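PDB 1YR2: prolyl oligopeptidase from Novosphingobium capsulatum, which probably hydrolyses oligopeptides on the carboxyl side of proline, and less often alanine, as a serine endopeptidase of the prolyl oligopeptidase family. Local coordinates for residues S427-A432 with G509-I514; P489-G494 with D708-L713. All coordinates share one frame; numbering follows the deposited sequence.

Contact 1: S427-A432 with G509-I514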
# COMPACT_ATOMS: atom_id res chain seq x y z
N SER A 427 -8.66 -5.29 3.96
CA SER A 427 -7.97 -5.76 5.15
C SER A 427 -7.29 -7.08 4.85
O SER A 427 -7.34 -7.54 3.75
CB SER A 427 -8.94 -5.91 6.34
OG SER A 427 -8.20 -5.94 7.56
N PHE A 428 -6.67 -7.70 5.85
CA PHE A 428 -5.91 -8.93 5.62
C PHE A 428 -6.79 -10.05 5.08
O PHE A 428 -6.29 -10.93 4.37
CB PHE A 428 -5.18 -9.37 6.88
CG PHE A 428 -4.25 -8.35 7.41
CD1 PHE A 428 -3.08 -8.08 6.76
CD2 PHE A 428 -4.59 -7.59 8.54
CE1 PHE A 428 -2.21 -7.11 7.22
CE2 PHE A 428 -3.69 -6.64 9.06
CZ PHE A 428 -2.51 -6.39 8.37
N THR A 429 -8.10 -10.01 5.35
CA THR A 429 -9.00 -11.03 4.80
C THR A 429 -10.08 -10.45 3.95
O THR A 429 -11.11 -11.10 3.70
CB THR A 429 -9.65 -11.83 5.93
OG1 THR A 429 -10.26 -10.90 6.85
CG2 THR A 429 -8.55 -12.55 6.72
N GLN A 430 -9.85 -9.25 3.46
CA GLN A 430 -10.82 -8.56 2.60
C GLN A 430 -10.11 -7.85 1.47
O GLN A 430 -9.57 -6.74 1.64
CB GLN A 430 -11.65 -7.60 3.44
CG GLN A 430 -12.67 -6.76 2.68
CD GLN A 430 -13.69 -7.62 2.02
OE1 GLN A 430 -14.63 -8.06 2.67
NE2 GLN A 430 -13.51 -7.87 0.72
N PRO A 431 -10.07 -8.44 0.28
CA PRO A 431 -9.61 -7.69 -0.87
C PRO A 431 -10.44 -6.42 -1.05
O PRO A 431 -11.63 -6.42 -0.72
CB PRO A 431 -9.81 -8.67 -2.04
CG PRO A 431 -9.93 -10.02 -1.39
CD PRO A 431 -10.54 -9.79 -0.07
N ALA A 432 -9.83 -5.36 -1.58
CA ALA A 432 -10.45 -4.05 -1.64
C ALA A 432 -11.84 -4.21 -2.22
O ALA A 432 -12.02 -4.84 -3.25
CB ALA A 432 -9.68 -3.14 -2.50
N GLY A 509 -0.67 -14.01 -0.55
CA GLY A 509 0.25 -14.88 0.16
C GLY A 509 -0.11 -15.09 1.62
O GLY A 509 -0.23 -16.22 2.07
N PHE A 510 -0.40 -14.03 2.34
CA PHE A 510 -0.76 -14.18 3.76
C PHE A 510 -2.09 -14.91 3.90
O PHE A 510 -2.25 -15.75 4.80
CB PHE A 510 -0.77 -12.88 4.53
CG PHE A 510 0.60 -12.24 4.64
CD1 PHE A 510 1.77 -13.02 4.66
CD2 PHE A 510 0.72 -10.88 4.69
CE1 PHE A 510 3.05 -12.41 4.70
CE2 PHE A 510 1.99 -10.27 4.77
CZ PHE A 510 3.14 -11.03 4.75
N MET A 511 -3.00 -14.66 2.98
CA MET A 511 -4.31 -15.32 3.01
C MET A 511 -4.21 -16.82 2.80
O MET A 511 -5.02 -17.59 3.34
CB MET A 511 -5.22 -14.71 1.96
CG MET A 511 -6.68 -15.12 2.05
SD MET A 511 -7.44 -14.46 3.58
CE MET A 511 -8.40 -15.79 3.87
N THR A 512 -3.25 -17.24 2.00
CA THR A 512 -2.99 -18.65 1.76
C THR A 512 -2.67 -19.34 3.10
O THR A 512 -3.17 -20.45 3.38
CB THR A 512 -1.80 -18.82 0.75
OG1 THR A 512 -2.14 -18.24 -0.51
CG2 THR A 512 -1.47 -20.32 0.47
N TRP A 513 -1.80 -18.73 3.90
CA TRP A 513 -1.44 -19.27 5.20
C TRP A 513 -2.66 -19.32 6.11
O TRP A 513 -2.93 -20.36 6.69
CB TRP A 513 -0.35 -18.44 5.86
CG TRP A 513 0.14 -18.89 7.17
CD1 TRP A 513 -0.25 -18.45 8.38
CD2 TRP A 513 1.18 -19.85 7.40
NE1 TRP A 513 0.46 -19.09 9.36
CE2 TRP A 513 1.35 -19.95 8.79
CE3 TRP A 513 1.99 -20.62 6.58
CZ2 TRP A 513 2.32 -20.76 9.38
CZ3 TRP A 513 2.98 -21.43 7.17
CH2 TRP A 513 3.11 -21.51 8.55
N ILE A 514 -3.38 -18.22 6.23
CA ILE A 514 -4.55 -18.14 7.13
C ILE A 514 -5.65 -19.12 6.72
O ILE A 514 -6.23 -19.80 7.57
CB ILE A 514 -5.08 -16.72 7.14
CG1 ILE A 514 -4.00 -15.72 7.64
CG2 ILE A 514 -6.40 -16.66 7.95
CD1 ILE A 514 -4.20 -14.30 7.15
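At the junction of the beta-propeller with the alpha/beta-hydrolase domain, F428 and T429 of a tight turn meet M511 of helix 508-514. The turn runs from S427 to Q430 and is of type I: Q430 N bonds to S427 O at 3.1 Å. It lies in the propeller's last four-stranded sheet, between strands 421-427 and 433-438, so a corner of that blade faces the helix. The backbones come closest at T429 and M511, with 6.6 Å between their CA atoms. The closest contacts are both made by one sulfur. M511 leaves its helix with CG anti to the backbone N (chi1 -170°) and then bends at chi2, which carries SD up to the turn, 3.8 Å from F428 O and equally 3.8 Å from T429 CG2. The T429 and M511 side chains cross at about a right angle. No hydrogen bond spans the two segments, and the fit rests on van der Waals contact over 178 Å² of buried surface, both sides summed. I514 CD1 stands a little farther off, 4.7 Å from T429 CG2. Strand 459-467 supplies F459, which touches T429, M511 and I514 and so fills in the same interface from the hydrolase side, while L105 of helix 95-105 packs on M511. The F428 ring turns to F477, their planes meeting at about 55°. At the end of the turn Q430 NE2 donates to P431 O at 2.8 Å, arriving in the carbonyl plane on a lone pair with an N-H...O angle of 165°.

Contact 2: P489-G494 with D708-L713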
# COMPACT_ATOMS: atom_id res chain seq x y z
N PRO A 489 0.19 -22.96 14.56
CA PRO A 489 1.38 -22.51 13.81
C PRO A 489 1.15 -21.08 13.30
O PRO A 489 0.07 -20.76 12.76
CB PRO A 489 1.47 -23.49 12.66
CG PRO A 489 0.87 -24.74 13.23
CD PRO A 489 -0.25 -24.30 14.13
N THR A 490 2.15 -20.23 13.47
CA THR A 490 1.96 -18.80 13.29
C THR A 490 3.08 -18.26 12.43
O THR A 490 4.24 -18.62 12.60
CB THR A 490 1.95 -18.09 14.66
OG1 THR A 490 0.84 -18.54 15.43
CG2 THR A 490 1.76 -16.59 14.52
N LEU A 491 2.69 -17.40 11.50
CA LEU A 491 3.60 -16.64 10.67
C LEU A 491 3.55 -15.19 11.16
O LEU A 491 2.50 -14.53 11.04
CB LEU A 491 3.15 -16.74 9.21
CG LEU A 491 4.10 -16.22 8.12
CD1 LEU A 491 3.56 -16.63 6.73
CD2 LEU A 491 4.23 -14.76 8.17
N LEU A 492 4.67 -14.70 11.67
CA LEU A 492 4.81 -13.33 12.21
C LEU A 492 5.68 -12.52 11.27
O LEU A 492 6.80 -12.89 11.01
CB LEU A 492 5.45 -13.37 13.58
CG LEU A 492 5.95 -12.08 14.18
CD1 LEU A 492 4.77 -11.09 14.40
CD2 LEU A 492 6.72 -12.34 15.46
N TYR A 493 5.12 -11.43 10.77
CA TYR A 493 5.73 -10.53 9.80
C TYR A 493 6.06 -9.17 10.41
O TYR A 493 5.37 -8.69 11.32
CB TYR A 493 4.77 -10.36 8.64
CG TYR A 493 5.29 -9.52 7.51
CD1 TYR A 493 6.07 -10.07 6.51
CD2 TYR A 493 5.00 -8.18 7.43
CE1 TYR A 493 6.55 -9.31 5.49
CE2 TYR A 493 5.49 -7.40 6.38
CZ TYR A 493 6.26 -7.99 5.42
OH TYR A 493 6.75 -7.26 4.39
N GLY A 494 7.16 -8.60 9.97
CA GLY A 494 7.49 -7.24 10.37
C GLY A 494 8.39 -6.60 9.32
O GLY A 494 8.87 -7.26 8.41
N ASP A 708 6.77 -22.42 -1.95
CA ASP A 708 8.03 -22.97 -1.42
C ASP A 708 8.29 -22.47 0.01
O ASP A 708 8.55 -23.24 0.93
CB ASP A 708 9.21 -22.50 -2.27
CG ASP A 708 9.41 -23.34 -3.54
OD1 ASP A 708 8.75 -24.41 -3.73
OD2 ASP A 708 10.24 -22.99 -4.43
N VAL A 709 8.24 -21.17 0.17
CA VAL A 709 8.51 -20.58 1.47
C VAL A 709 7.48 -21.07 2.46
O VAL A 709 7.83 -21.49 3.55
CB VAL A 709 8.51 -19.03 1.37
CG1 VAL A 709 8.54 -18.34 2.73
CG2 VAL A 709 9.69 -18.55 0.54
N GLN A 710 6.21 -20.98 2.13
CA GLN A 710 5.22 -21.39 3.10
C GLN A 710 5.24 -22.90 3.40
O GLN A 710 4.95 -23.31 4.51
CB GLN A 710 3.84 -20.88 2.72
CG GLN A 710 3.72 -19.38 2.93
CD GLN A 710 2.31 -18.84 2.73
OE1 GLN A 710 1.33 -19.63 2.60
NE2 GLN A 710 2.18 -17.52 2.75
N ALA A 711 5.53 -23.72 2.42
CA ALA A 711 5.69 -25.15 2.68
C ALA A 711 6.84 -25.39 3.67
O ALA A 711 6.72 -26.22 4.58
CB ALA A 711 5.99 -25.88 1.38
N PHE A 712 7.95 -24.68 3.48
CA PHE A 712 9.12 -24.77 4.40
C PHE A 712 8.70 -24.33 5.80
O PHE A 712 8.87 -25.05 6.79
CB PHE A 712 10.25 -23.92 3.84
CG PHE A 712 11.54 -24.00 4.59
CD1 PHE A 712 11.83 -23.10 5.59
CD2 PHE A 712 12.51 -24.89 4.20
CE1 PHE A 712 13.07 -23.16 6.23
CE2 PHE A 712 13.76 -24.95 4.84
CZ PHE A 712 14.03 -24.10 5.83
N LEU A 713 8.13 -23.15 5.91
CA LEU A 713 7.67 -22.66 7.22
C LEU A 713 6.61 -23.58 7.86
O LEU A 713 6.63 -23.81 9.08
CB LEU A 713 7.12 -21.23 7.12
CG LEU A 713 8.08 -20.18 6.54
CD1 LEU A 713 7.42 -18.78 6.53
CD2 LEU A 713 9.40 -20.15 7.33
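This is a light packing contact without hydrogen bonds, strand to helix, in the interior of the alpha/beta-hydrolase domain, where L491 of strand 490-493 faces L713 and Q710 of helix 699-717. A single methyl of the strand does the touching: L491 CD1 lies 4.4 Å from L713 CD1 and 4.3 Å from Q710 NE2. Both side-chain torsions of L491 are near 180° (chi1 -169°), and this extended shape carries CD1 to the full length of the side chain, within packing distance of Q710 and L713. Q710 and L713 are three residues apart, about one helical turn, and therefore present side chains on the same flank. The main-chain separation is still wide, with 8.0 Å between the CA atoms of L491 and L713, and only 85 Å² is buried in all. W513 of helix 508-514 also touches L491, Q710 and L713, so the two segments share their packing with it. The Q710 amide makes no polar bond to the strand; its NE2 is held by G509 O, so the approach to the L491 methyl is packing alone. Strand 490-493 is itself an interior strand, bonded through its backbone to strand 519-523 and to strand 569-574 at A570, while V709 and F712 pack the helix against strand 649-654. A helix packed on one face of a mixed, mainly parallel eight-stranded sheet is one layer of the alpha/beta-hydrolase fold, whose helices flank the sheet on both sides.

In the fold
Contact 1 and contact 2 have their centres about 14 Å apart and alternate along the chain: 427-432, 489-494, 509-514, then 708-713. Helix 508-514, which follows strand 490-493 in sequence, is the bridge. It meets the propeller turn in contact 1, and the same short helix that carries M511 also meets Q710 and L491 of contact 2. F510 CZ comes within 3.6 Å of Y493 CD1, with the rings meeting at about 60°. Packing is thus continuous from the propeller's last blade, through this helix, to the central sheet and helix 699-717, joining the domain boundary to the hydrolase interior.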